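Local coordinates for uncharacterized protein Atu2773 (Agrobacterium tumefaciens, PDB 2QV5) that is of unknown function but belongs to a divergent polysaccharide deacetylase family, and so probably acts on a carbohydrate, at residues A[6-11]-A[152-157]; A[31-36]-A[242-247]; A[52-57]-A[226-231]; A[60-65]-A[83-88]. All blocks are in the same frame, centred on the assembly; numbering follows the deposited sequence. Where two conformers were deposited one is given.

Interaction 1: residues A[6-11]-A[152-157]; sequences LPVVGA and GKRGLL
The guanidinium of Arg154 is met by three residues of 6-11. Leu6 lies over one face, its CD1 3.7 Å from Arg154 NH2; Pro7 O sits at the edge, practically in the plane of the group; and Val8 CG1 approaches obliquely. The edge contact is a hydrogen bond, Arg154 NH1 to Pro7 O at 3.1 Å and nearly straight (170°), although the donor stands 28° off the carbonyl plane. Pro7 O also lies alongside the aliphatic chain of Arg154, 3.3 Å from both CG and CD. This chain runs extended from CG to NE, and chi4 of -80° then swings CZ out of that line. Arg154 NE forms a salt bridge with Asp150, one turn back on helix 141-153. Beyond the arginine, Pro7 CG packs across Leu156 CD1 at 3.9 Å, roughly at a right angle. Val9 CG2 presses on the backbone of 153-155, 3.6 Å from Gly155 N. A water between the two segments accepts from Val9 N (3.0 Å) and donates to Lys153 O (2.9 Å). Leu6 also rests on His117 and Met120 of helix 109-120. The N-terminal arm, irregular in structure, is thus held to segment 152-157 by one direct bond from Arg154 to the arm's carbonyl Pro7 O and one water bridge from Val9 N; Asp150 probably offsets the charge of Arg154 and helps fix the group that grips Pro7.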
loop_
_atom_site.group_PDB
_atom_site.type_symbol
_atom_site.label_atom_id
_atom_site.label_comp_id
_atom_site.label_asym_id
_atom_site.label_seq_id
_atom_site.Cartn_x
_atom_site.Cartn_y
_atom_site.Cartn_z
ATOM N N LEU A 6 -10.258 15.557 1.447
ATOM C CA LEU A 6 -9.941 14.507 0.492
ATOM C C LEU A 6 -8.778 14.968 -0.387
ATOM O O LEU A 6 -8.658 16.166 -0.669
ATOM C CB LEU A 6 -11.163 14.187 -0.367
ATOM C CG LEU A 6 -12.466 13.805 0.342
ATOM C CD1 LEU A 6 -13.542 13.585 -0.711
ATOM C CD2 LEU A 6 -12.283 12.564 1.184
ATOM N N PRO A 7 -7.905 14.025 -0.805
ATOM C CA PRO A 7 -6.875 14.416 -1.763
ATOM C C PRO A 7 -7.483 14.797 -3.118
ATOM O O PRO A 7 -8.470 14.206 -3.562
ATOM C CB PRO A 7 -5.964 13.180 -1.879
ATOM C CG PRO A 7 -6.594 12.099 -1.089
ATOM C CD PRO A 7 -7.835 12.607 -0.416
ATOM N N VAL A 8 -6.908 15.826 -3.726
ATOM C CA VAL A 8 -7.284 16.284 -5.049
ATOM C C VAL A 8 -6.019 16.647 -5.812
ATOM O O VAL A 8 -4.978 16.932 -5.214
ATOM C CB VAL A 8 -8.242 17.530 -5.023
ATOM C CG1 VAL A 8 -9.687 17.110 -4.837
ATOM C CG2 VAL A 8 -7.824 18.547 -3.973
ATOM N N VAL A 9 -6.116 16.614 -7.133
ATOM C CA VAL A 9 -5.086 17.156 -8.004
ATOM C C VAL A 9 -5.168 18.673 -7.857
ATOM O O VAL A 9 -6.269 19.237 -7.889
ATOM C CB VAL A 9 -5.340 16.733 -9.459
ATOM C CG1 VAL A 9 -4.299 17.308 -10.391
ATOM C CG2 VAL A 9 -5.364 15.223 -9.567
ATOM N N GLY A 10 -4.016 19.320 -7.662
ATOM C CA GLY A 10 -3.943 20.777 -7.558
ATOM C C GLY A 10 -4.329 21.529 -8.823
ATOM O O GLY A 10 -4.508 20.932 -9.893
ATOM N N ALA A 11 -4.456 22.851 -8.700
ATOM C CA ALA A 11 -4.811 23.711 -9.837
ATOM C C ALA A 11 -3.742 23.624 -10.930
ATOM O O ALA A 11 -4.053 23.642 -12.119
ATOM C CB ALA A 11 -5.004 25.155 -9.378
ATOM N N GLY A 152 -8.430 7.324 -9.138
ATOM C CA GLY A 152 -7.665 7.748 -10.301
ATOM C C GLY A 152 -7.724 9.247 -10.548
ATOM O O GLY A 152 -6.696 9.873 -10.816
ATOM N N LYS A 153 -8.915 9.830 -10.399
ATOM C CA LYS A 153 -9.130 11.252 -10.686
ATOM C C LYS A 153 -8.502 12.193 -9.651
ATOM O O LYS A 153 -8.276 13.366 -9.940
ATOM C CB LYS A 153 -10.625 11.556 -10.854
ATOM C CG LYS A 153 -11.334 11.952 -9.565
ATOM C CD LYS A 153 -12.837 12.070 -9.737
ATOM C CE LYS A 153 -13.505 12.290 -8.393
ATOM N NZ LYS A 153 -14.905 11.776 -8.419
ATOM N N ARG A 154 -8.218 11.662 -8.458
ATOM C CA ARG A 154 -7.627 12.434 -7.362
ATOM C C ARG A 154 -6.117 12.385 -7.367
ATOM O O ARG A 154 -5.478 12.869 -6.433
ATOM C CB ARG A 154 -8.121 11.911 -6.021
ATOM C CG ARG A 154 -9.593 12.095 -5.879
ATOM C CD ARG A 154 -10.111 11.520 -4.582
ATOM N NE ARG A 154 -11.553 11.676 -4.586
ATOM C CZ ARG A 154 -12.192 12.799 -4.286
ATOM N NH1 ARG A 154 -11.534 13.899 -3.914
ATOM N NH2 ARG A 154 -13.508 12.820 -4.351
ATOM N N GLY A 155 -5.547 11.795 -8.410
ATOM C CA GLY A 155 -4.100 11.787 -8.570
ATOM C C GLY A 155 -3.392 10.807 -7.653
ATOM O O GLY A 155 -2.217 10.994 -7.327
ATOM N N LEU A 156 -4.104 9.765 -7.238
ATOM C CA LEU A 156 -3.558 8.739 -6.366
ATOM C C LEU A 156 -3.268 7.469 -7.162
ATOM O O LEU A 156 -3.955 7.167 -8.153
ATOM C CB LEU A 156 -4.560 8.394 -5.249
ATOM C CG LEU A 156 -4.991 9.481 -4.262
ATOM C CD1 LEU A 156 -6.336 9.130 -3.610
ATOM C CD2 LEU A 156 -3.911 9.675 -3.207
ATOM N N LEU A 157 -2.261 6.718 -6.714
ATOM C CA LEU A 157 -1.962 5.412 -7.294
ATOM C C LEU A 157 -2.764 4.352 -6.566
ATOM O O LEU A 157 -3.177 4.573 -5.436
ATOM C CB LEU A 157 -0.465 5.101 -7.186
ATOM C CG LEU A 157 0.199 4.877 -5.819
ATOM C CD1 LEU A 157 0.118 3.426 -5.349
ATOM C CD2 LEU A 157 1.633 5.259 -5.982
HETATM O O HOH W 1 -8.764 15.659 -8.185
#

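Interaction 2: residues A[31-36]-A[242-247]; sequences RVAIVV and VGVSAL
Strand 31-36 of the parallel sheet meets, through Arg31, Val32, Ala33 and Val35, the chain that leaves the adjacent strand 239-241 at Val242 and turns into a short, weakly bonded helix about 244-247. Val242 N donates to Val32 O at 2.9 Å (158°), a direct backbone bond between these neighbours. Beyond it they part: water 2 spans the gap, accepting from Ile34 N at 3.2 Å and donating to Val242 O at 2.7 Å. The same carbonyl oxygen receives a CA-H...O contact from Ala33 CA, 3.4 Å away. Val32 and Ile34 turn their side chains to the other side of the strand, toward helices 193-210 and 221-233, in the alternation expected of a strand in a parallel beta/alpha barrel. On the inner side, where Val35 also packs on Leu159 of strand 157-160, this turn lies against the sheet. Ala33 CB nestles between Val244 and Leu247, with Leu247 CD1 at 3.7 Å. Val35 CG2 and Val244 CG2 meet at 3.4 Å, tighter than usual for two methyls, their side chains crossing at about a right angle. Leu247 runs past Arg31 in the opposite direction and sets CD2 over the centre of the guanidinium, 3.6 Å from Arg31 CZ. The arginine chain bends where NE is placed (chi3 -66°), and Arg31 NH1 reaches Ala246 O at 3.3 Å in a weak, bent hydrogen bond (128°). Trp24 makes a cation-pi contact with the same arginine, and Val244 N is bonded to Thr58 OG1.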
loop_
_atom_site.group_PDB
_atom_site.type_symbol
_atom_site.label_atom_id
_atom_site.label_comp_id
_atom_site.label_asym_id
_atom_site.label_seq_id
_atom_site.Cartn_x
_atom_site.Cartn_y
_atom_site.Cartn_z
ATOM N N ARG A 31 15.626 -1.814 -8.608
ATOM C CA ARG A 31 14.919 -1.083 -7.556
ATOM C C ARG A 31 13.887 -1.975 -6.898
ATOM O O ARG A 31 13.314 -2.847 -7.555
ATOM C CB ARG A 31 14.218 0.149 -8.123
ATOM C CG ARG A 31 15.121 1.234 -8.665
ATOM C CD ARG A 31 14.291 2.375 -9.226
ATOM N NE ARG A 31 13.529 1.966 -10.412
ATOM C CZ ARG A 31 12.540 2.676 -10.957
ATOM N NH1 ARG A 31 12.188 3.838 -10.437
ATOM N NH2 ARG A 31 11.890 2.218 -12.016
ATOM N N VAL A 32 13.653 -1.757 -5.606
ATOM C CA VAL A 32 12.684 -2.556 -4.854
ATOM C C VAL A 32 11.846 -1.600 -4.007
ATOM O O VAL A 32 12.408 -0.703 -3.390
ATOM C CB VAL A 32 13.416 -3.589 -3.929
ATOM C CG1 VAL A 32 12.523 -4.091 -2.802
ATOM C CG2 VAL A 32 13.947 -4.790 -4.732
ATOM N N ALA A 33 10.522 -1.765 -3.996
ATOM C CA ALA A 33 9.675 -1.114 -2.983
ATOM C C ALA A 33 9.168 -2.191 -2.038
ATOM O O ALA A 33 8.909 -3.315 -2.456
ATOM C CB ALA A 33 8.495 -0.362 -3.607
ATOM N N ILE A 34 9.074 -1.859 -0.756
ATOM C CA ILE A 34 8.510 -2.782 0.240
ATOM C C ILE A 34 7.489 -1.990 1.026
ATOM O O ILE A 34 7.806 -0.908 1.523
ATOM C CB ILE A 34 9.575 -3.366 1.220
ATOM C CG1 ILE A 34 10.541 -4.313 0.500
ATOM C CG2 ILE A 34 8.885 -4.117 2.389
ATOM C CD1 ILE A 34 11.904 -4.429 1.175
ATOM N N VAL A 35 6.264 -2.508 1.093
ATOM C CA VAL A 35 5.221 -1.928 1.907
ATOM C C VAL A 35 5.007 -2.763 3.169
ATOM O O VAL A 35 4.767 -3.978 3.105
ATOM C CB VAL A 35 3.890 -1.805 1.122
ATOM C CG1 VAL A 35 2.835 -1.049 1.932
ATOM C CG2 VAL A 35 4.123 -1.137 -0.208
ATOM N N VAL A 36 5.107 -2.110 4.320
ATOM C CA VAL A 36 4.710 -2.739 5.566
ATOM C C VAL A 36 3.396 -2.083 5.974
ATOM O O VAL A 36 3.349 -0.886 6.274
ATOM C CB VAL A 36 5.789 -2.629 6.674
ATOM C CG1 VAL A 36 5.274 -3.260 7.979
ATOM C CG2 VAL A 36 7.073 -3.320 6.241
ATOM N N VAL A 242 13.113 2.075 -2.968
ATOM C CA VAL A 242 12.440 3.320 -3.314
ATOM C C VAL A 242 10.986 3.269 -2.855
ATOM O O VAL A 242 10.450 2.184 -2.633
ATOM C CB VAL A 242 12.508 3.608 -4.844
ATOM C CG1 VAL A 242 13.962 3.647 -5.324
ATOM C CG2 VAL A 242 11.726 2.565 -5.652
ATOM N N GLY A 243 10.357 4.431 -2.703
ATOM C CA GLY A 243 8.907 4.491 -2.441
ATOM C C GLY A 243 8.110 3.841 -3.563
ATOM O O GLY A 243 8.569 3.799 -4.711
ATOM N N VAL A 244 6.930 3.315 -3.228
ATOM C CA VAL A 244 6.026 2.684 -4.207
ATOM C C VAL A 244 5.732 3.569 -5.424
ATOM O O VAL A 244 5.708 3.071 -6.553
ATOM C CB VAL A 244 4.706 2.202 -3.539
ATOM C CG1 VAL A 244 3.599 1.975 -4.556
ATOM C CG2 VAL A 244 4.966 0.912 -2.807
ATOM N N SER A 245 5.529 4.869 -5.189
ATOM C CA SER A 245 5.254 5.828 -6.267
ATOM C C SER A 245 6.323 5.840 -7.354
ATOM O O SER A 245 6.020 6.081 -8.523
ATOM C CB SER A 245 5.081 7.240 -5.714
ATOM O OG SER A 245 4.838 8.147 -6.772
ATOM N N ALA A 246 7.576 5.597 -6.970
ATOM C CA ALA A 246 8.683 5.573 -7.957
ATOM C C ALA A 246 8.520 4.431 -8.968
ATOM O O ALA A 246 9.011 4.518 -10.100
ATOM C CB ALA A 246 10.018 5.487 -7.269
ATOM N N LEU A 247 7.784 3.394 -8.567
ATOM C CA LEU A 247 7.643 2.182 -9.373
ATOM C C LEU A 247 6.330 2.067 -10.124
ATOM O O LEU A 247 6.282 1.459 -11.189
ATOM C CB LEU A 247 7.797 0.947 -8.496
ATOM C CG LEU A 247 9.131 0.703 -7.817
ATOM C CD1 LEU A 247 9.133 -0.708 -7.259
ATOM C CD2 LEU A 247 10.264 0.908 -8.793
HETATM O O HOH W 2 9.447 1.264 -0.295
#

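Interaction 3: residues A[52-57]-A[226-231]; sequences DLPPEV and AISKWS
Leu53 and Val57 both turn a methyl onto Ile227 of helix 221-233, while Ser228 stands beside the backbone of Asp52. Ile227 CG2 is anti to its backbone N, which places it beside Leu53 CD2, 3.7 Å away; Val57 CG2 reaches the same methyl more loosely, at 4.2 Å. The two pairs of side chains meet at a slant, and Ile227 CG2 is the carbon they share. Leu53 CD2 also touches the hydroxyl of Ser228, at 3.4 Å from OG. Ser228 OG comes within 3.0 Å of Asp52 O, but no hydrogen bond joins the two segments: the hydroxyl is bonded to Ile224 O, one turn back along its helix, and Asp52 O receives Arg232 NH2. The ring of Pro54 lies against the helix between Ser228 and Ser231, with CD 4.0 Å from Ser228 CA. One of the two conformers of Ser231 directs OG to Ile227 O, so this bond is conditional. A type I turn, Pro54 to Val57, is closed by Val57 N to Pro54 O at 3.0 Å, and it leads the chain from helix 43-52 into strand 58-62. Ile227 and Val57 also reach Val36 of strand 30-39. A helix laid on an alpha-to-beta connection and on the outer side of the neighbouring strand is the layering of a beta/alpha barrel, the fold expected of this deacetylase family.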
loop_
_atom_site.group_PDB
_atom_site.type_symbol
_atom_site.label_atom_id
_atom_site.label_comp_id
_atom_site.label_asym_id
_atom_site.label_seq_id
_atom_site.Cartn_x
_atom_site.Cartn_y
_atom_site.Cartn_z
ATOM N N ASP A 52 12.040 1.035 13.847
ATOM C CA ASP A 52 12.972 0.079 13.237
ATOM C C ASP A 52 13.164 0.124 11.721
ATOM O O ASP A 52 14.264 -0.157 11.237
ATOM C CB ASP A 52 12.619 -1.356 13.643
ATOM C CG ASP A 52 12.833 -1.629 15.121
ATOM O OD1 ASP A 52 13.407 -0.774 15.834
ATOM O OD2 ASP A 52 12.407 -2.713 15.571
ATOM N N LEU A 53 12.107 0.419 10.966
ATOM C CA LEU A 53 12.207 0.380 9.504
ATOM C C LEU A 53 12.922 1.634 9.004
ATOM O O LEU A 53 12.666 2.714 9.510
ATOM C CB LEU A 53 10.826 0.242 8.842
ATOM C CG LEU A 53 10.049 -1.039 9.198
ATOM C CD1 LEU A 53 8.559 -0.883 8.969
ATOM C CD2 LEU A 53 10.574 -2.244 8.436
ATOM N N PRO A 54 13.844 1.484 8.032
ATOM C CA PRO A 54 14.429 2.661 7.387
ATOM C C PRO A 54 13.373 3.413 6.562
ATOM O O PRO A 54 12.380 2.795 6.129
ATOM C CB PRO A 54 15.518 2.057 6.490
ATOM C CG PRO A 54 15.050 0.681 6.221
ATOM C CD PRO A 54 14.418 0.235 7.497
ATOM N N PRO A 55 13.557 4.741 6.374
ATOM C CA PRO A 55 12.563 5.603 5.698
ATOM C C PRO A 55 12.219 5.219 4.257
ATOM O O PRO A 55 11.245 5.721 3.702
ATOM C CB PRO A 55 13.220 6.984 5.708
ATOM C CG PRO A 55 14.637 6.762 6.019
ATOM C CD PRO A 55 14.704 5.524 6.860
ATOM N N GLU A 56 13.028 4.347 3.666
ATOM C CA GLU A 56 12.826 3.897 2.291
ATOM C C GLU A 56 11.679 2.897 2.202
ATOM O O GLU A 56 11.159 2.657 1.127
ATOM C CB GLU A 56 14.104 3.263 1.750
ATOM C CG GLU A 56 15.224 4.260 1.424
ATOM C CD GLU A 56 16.121 4.584 2.626
ATOM O OE1 GLU A 56 15.842 4.110 3.756
ATOM O OE2 GLU A 56 17.108 5.326 2.433
ATOM N N VAL A 57 11.313 2.308 3.339
ATOM C CA VAL A 57 10.199 1.373 3.416
ATOM C C VAL A 57 8.894 2.161 3.431
ATOM O O VAL A 57 8.685 3.054 4.269
ATOM C CB VAL A 57 10.333 0.450 4.647
ATOM C CG1 VAL A 57 9.117 -0.486 4.798
ATOM C CG2 VAL A 57 11.614 -0.372 4.548
ATOM N N ALA A 226 13.042 -8.532 10.091
ATOM C CA ALA A 226 13.635 -9.085 8.869
ATOM C C ALA A 226 13.732 -8.049 7.764
ATOM O O ALA A 226 14.749 -7.973 7.094
ATOM C CB ALA A 226 12.842 -10.296 8.370
ATOM N N ILE A 227 12.670 -7.261 7.586
ATOM C CA ILE A 227 12.632 -6.206 6.567
ATOM C C ILE A 227 13.592 -5.070 6.900
ATOM O O ILE A 227 14.320 -4.618 6.024
ATOM C CB ILE A 227 11.180 -5.710 6.312
ATOM C CG1 ILE A 227 10.372 -6.826 5.639
ATOM C CG2 ILE A 227 11.125 -4.420 5.456
ATOM C CD1 ILE A 227 8.930 -6.558 5.603
ATOM N N SER A 228 13.642 -4.646 8.163
ATOM C CA SER A 228 14.615 -3.619 8.565
ATOM C C SER A 228 16.044 -4.004 8.195
ATOM O O SER A 228 16.755 -3.222 7.565
ATOM C CB SER A 228 14.548 -3.332 10.066
ATOM O OG SER A 228 13.276 -2.824 10.423
ATOM N N LYS A 229 16.444 -5.211 8.582
ATOM C CA LYS A 229 17.795 -5.714 8.333
ATOM C C LYS A 229 18.117 -5.846 6.832
ATOM O O LYS A 229 19.163 -5.369 6.374
ATOM C CB LYS A 229 17.966 -7.054 9.044
ATOM C CG LYS A 229 19.331 -7.709 8.877
ATOM C CD LYS A 229 19.308 -9.120 9.452
ATOM C CE LYS A 229 20.668 -9.794 9.373
ATOM N NZ LYS A 229 21.321 -9.610 8.045
ATOM N N TRP A 230 17.219 -6.498 6.083
ATOM C CA TRP A 230 17.390 -6.703 4.642
ATOM C C TRP A 230 17.480 -5.375 3.850
ATOM O O TRP A 230 18.368 -5.224 3.000
ATOM C CB TRP A 230 16.259 -7.588 4.099
ATOM C CG TRP A 230 16.473 -8.064 2.680
ATOM C CD1 TRP A 230 17.086 -9.215 2.285
ATOM C CD2 TRP A 230 16.075 -7.387 1.480
ATOM N NE1 TRP A 230 17.097 -9.298 0.913
ATOM C CE2 TRP A 230 16.484 -8.187 0.395
ATOM C CE3 TRP A 230 15.412 -6.180 1.218
ATOM C CZ2 TRP A 230 16.253 -7.821 -0.941
ATOM C CZ3 TRP A 230 15.188 -5.812 -0.110
ATOM C CH2 TRP A 230 15.606 -6.635 -1.171
ATOM N N SER A 231 16.582 -4.426 4.149
ATOM C CA SER A 231 16.558 -3.150 3.432
ATOM C C SER A 231 17.802 -2.306 3.708
ATOM O O SER A 231 18.264 -1.583 2.822
ATOM C CB SER A 231 15.274 -2.356 3.721
ATOM O OG SER A 231 15.027 -2.257 5.109
#

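Interaction 4: residues A[60-65]-A[83-88]; sequences GFAASG and LLQIPL
Phe61 and Leu84, paired side by side in two parallel strands, are flanked by the main-chain bonds of the ladder. Phe61 N donates to Leu83 O and Phe61 O accepts from Gln85 N, both at 2.8 Å. A third bond, Ala63 N to Gln85 O, is weak at 3.4 Å, as strand 58-62 gives way to a type I turn (Ala62 to Gly65) and the strands diverge, their axes at 42°. Gly60 CA adds a CA-H...O contact to Leu83 O at 3.4 Å. Among apolar contacts, Ala63 CB rests on Pro87 CD (4.0 Å) and, more loosely, Leu84 CD1 (4.3 Å). The Phe61 side chain leads away from the strand pair onto Leu68, Trp71 and Ala75 of helix 68-78, the helix of this beta-alpha-beta crossover. The polar group is Gln85, on the face that also carries Ala62. Its extended chain carries the carboxamide alongside the backbone of Gly60, OE1 lying 3.5 Å from Gly60 C, while OE1 accepts a hydrogen bond from Gly38 N of the next strand. The strand pair thus relies on main-chain bonding, and the glutamine reaches across Gly60 to tie strand 82-88 to strand 30-39.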
loop_
_atom_site.group_PDB
_atom_site.type_symbol
_atom_site.label_atom_id
_atom_site.label_comp_id
_atom_site.label_asym_id
_atom_site.label_seq_id
_atom_site.Cartn_x
_atom_site.Cartn_y
_atom_site.Cartn_z
ATOM N N GLY A 60 1.925 1.272 5.062
ATOM C CA GLY A 60 0.486 1.240 4.824
ATOM C C GLY A 60 -0.264 1.493 6.118
ATOM O O GLY A 60 0.005 0.833 7.135
ATOM N N PHE A 61 -1.174 2.466 6.091
ATOM C CA PHE A 61 -1.928 2.849 7.288
ATOM C C PHE A 61 -3.321 2.248 7.210
ATOM O O PHE A 61 -3.994 2.378 6.196
ATOM C CB PHE A 61 -2.009 4.380 7.406
ATOM C CG PHE A 61 -0.802 4.983 8.038
ATOM C CD1 PHE A 61 0.456 4.829 7.461
ATOM C CD2 PHE A 61 -0.907 5.673 9.229
ATOM C CE1 PHE A 61 1.589 5.353 8.048
ATOM C CE2 PHE A 61 0.220 6.208 9.818
ATOM C CZ PHE A 61 1.477 6.054 9.221
ATOM N N ALA A 62 -3.740 1.577 8.278
ATOM C CA ALA A 62 -5.048 0.938 8.301
ATOM C C ALA A 62 -6.098 1.998 8.556
ATOM O O ALA A 62 -5.990 2.765 9.512
ATOM C CB ALA A 62 -5.095 -0.103 9.372
ATOM N N ALA A 63 -7.118 2.045 7.706
ATOM C CA ALA A 63 -8.144 3.094 7.822
ATOM C C ALA A 63 -8.916 2.973 9.142
ATOM O O ALA A 63 -9.260 3.976 9.749
ATOM C CB ALA A 63 -9.081 3.061 6.634
ATOM N N SER A 64 -9.138 1.737 9.593
ATOM C CA SER A 64 -9.792 1.460 10.881
ATOM C C SER A 64 -8.861 1.551 12.102
ATOM O O SER A 64 -9.266 1.201 13.215
ATOM C CB SER A 64 -10.432 0.070 10.844
ATOM O OG SER A 64 -9.447 -0.926 10.602
ATOM N N GLY A 65 -7.626 2.009 11.899
ATOM C CA GLY A 65 -6.633 2.086 12.975
ATOM C C GLY A 65 -6.860 3.228 13.955
ATOM O O GLY A 65 -7.767 4.043 13.772
ATOM N N LEU A 83 0.990 4.894 2.323
ATOM C CA LEU A 83 -0.222 4.483 1.585
ATOM C C LEU A 83 -1.390 4.320 2.555
ATOM O O LEU A 83 -1.187 3.952 3.718
ATOM C CB LEU A 83 0.005 3.167 0.846
ATOM C CG LEU A 83 1.035 3.150 -0.287
ATOM C CD1 LEU A 83 1.168 1.782 -0.883
ATOM C CD2 LEU A 83 0.671 4.140 -1.380
ATOM N N LEU A 84 -2.606 4.594 2.080
ATOM C CA LEU A 84 -3.814 4.337 2.860
ATOM C C LEU A 84 -4.413 2.970 2.514
ATOM O O LEU A 84 -4.713 2.715 1.362
ATOM C CB LEU A 84 -4.857 5.417 2.572
ATOM C CG LEU A 84 -6.181 5.339 3.340
ATOM C CD1 LEU A 84 -5.964 5.352 4.866
ATOM C CD2 LEU A 84 -7.045 6.484 2.896
ATOM N N GLN A 85 -4.598 2.105 3.507
ATOM C CA GLN A 85 -5.245 0.803 3.261
ATOM C C GLN A 85 -6.760 0.892 3.390
ATOM O O GLN A 85 -7.279 1.243 4.451
ATOM C CB GLN A 85 -4.741 -0.270 4.212
ATOM C CG GLN A 85 -3.364 -0.766 3.926
ATOM C CD GLN A 85 -2.822 -1.656 5.033
ATOM O OE1 GLN A 85 -2.557 -1.194 6.139
ATOM N NE2 GLN A 85 -2.645 -2.936 4.730
ATOM N N ILE A 86 -7.459 0.537 2.319
ATOM C CA ILE A 86 -8.910 0.614 2.264
ATOM C C ILE A 86 -9.533 -0.768 2.458
ATOM O O ILE A 86 -9.249 -1.681 1.684
ATOM C CB ILE A 86 -9.367 1.210 0.911
ATOM C CG1 ILE A 86 -8.754 2.598 0.709
ATOM C CG2 ILE A 86 -10.892 1.279 0.824
ATOM C CD1 ILE A 86 -9.220 3.604 1.734
ATOM N N PRO A 87 -10.384 -0.927 3.490
ATOM C CA PRO A 87 -11.058 -2.215 3.715
ATOM C C PRO A 87 -12.051 -2.564 2.594
ATOM O O PRO A 87 -12.948 -1.778 2.299
ATOM C CB PRO A 87 -11.784 -2.008 5.055
ATOM C CG PRO A 87 -11.938 -0.549 5.202
ATOM C CD PRO A 87 -10.761 0.080 4.499
ATOM N N LEU A 88 -11.862 -3.725 1.966
ATOM C CA LEU A 88 -12.720 -4.190 0.869
ATOM C C LEU A 88 -13.287 -5.577 1.171
ATOM O O LEU A 88 -12.673 -6.342 1.910
ATOM C CB LEU A 88 -11.951 -4.224 -0.452
ATOM C CG LEU A 88 -11.252 -2.983 -1.022
ATOM C CD1 LEU A 88 -10.608 -3.383 -2.338
ATOM C CD2 LEU A 88 -12.217 -1.837 -1.253
#

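Overall arrangement
Interactions 2, 3 and 4 are buried, whereas interaction 1 lies toward the surface and joins the N-terminal arm to the chain following helix 141-153. Interactions 2 and 4 share one sheet: Val36 O probably accepts from Gly60 N, linking strands 30-39 and 58-62. Interaction 3 covers the other side of strand 30-39, where Val57 and Ile227 pack on Val36. Leu157 brings interaction 1 inward, touching Val244 and Ser245 of interaction 2 and Leu83 of interaction 4. An arginine and a water serve both partly buried interaction 1 and buried interaction 2, where apolar packing and a backbone bond are added; interaction 4 relies on strand hydrogen bonds, interaction 3 on packing without a cross-segment hydrogen bond.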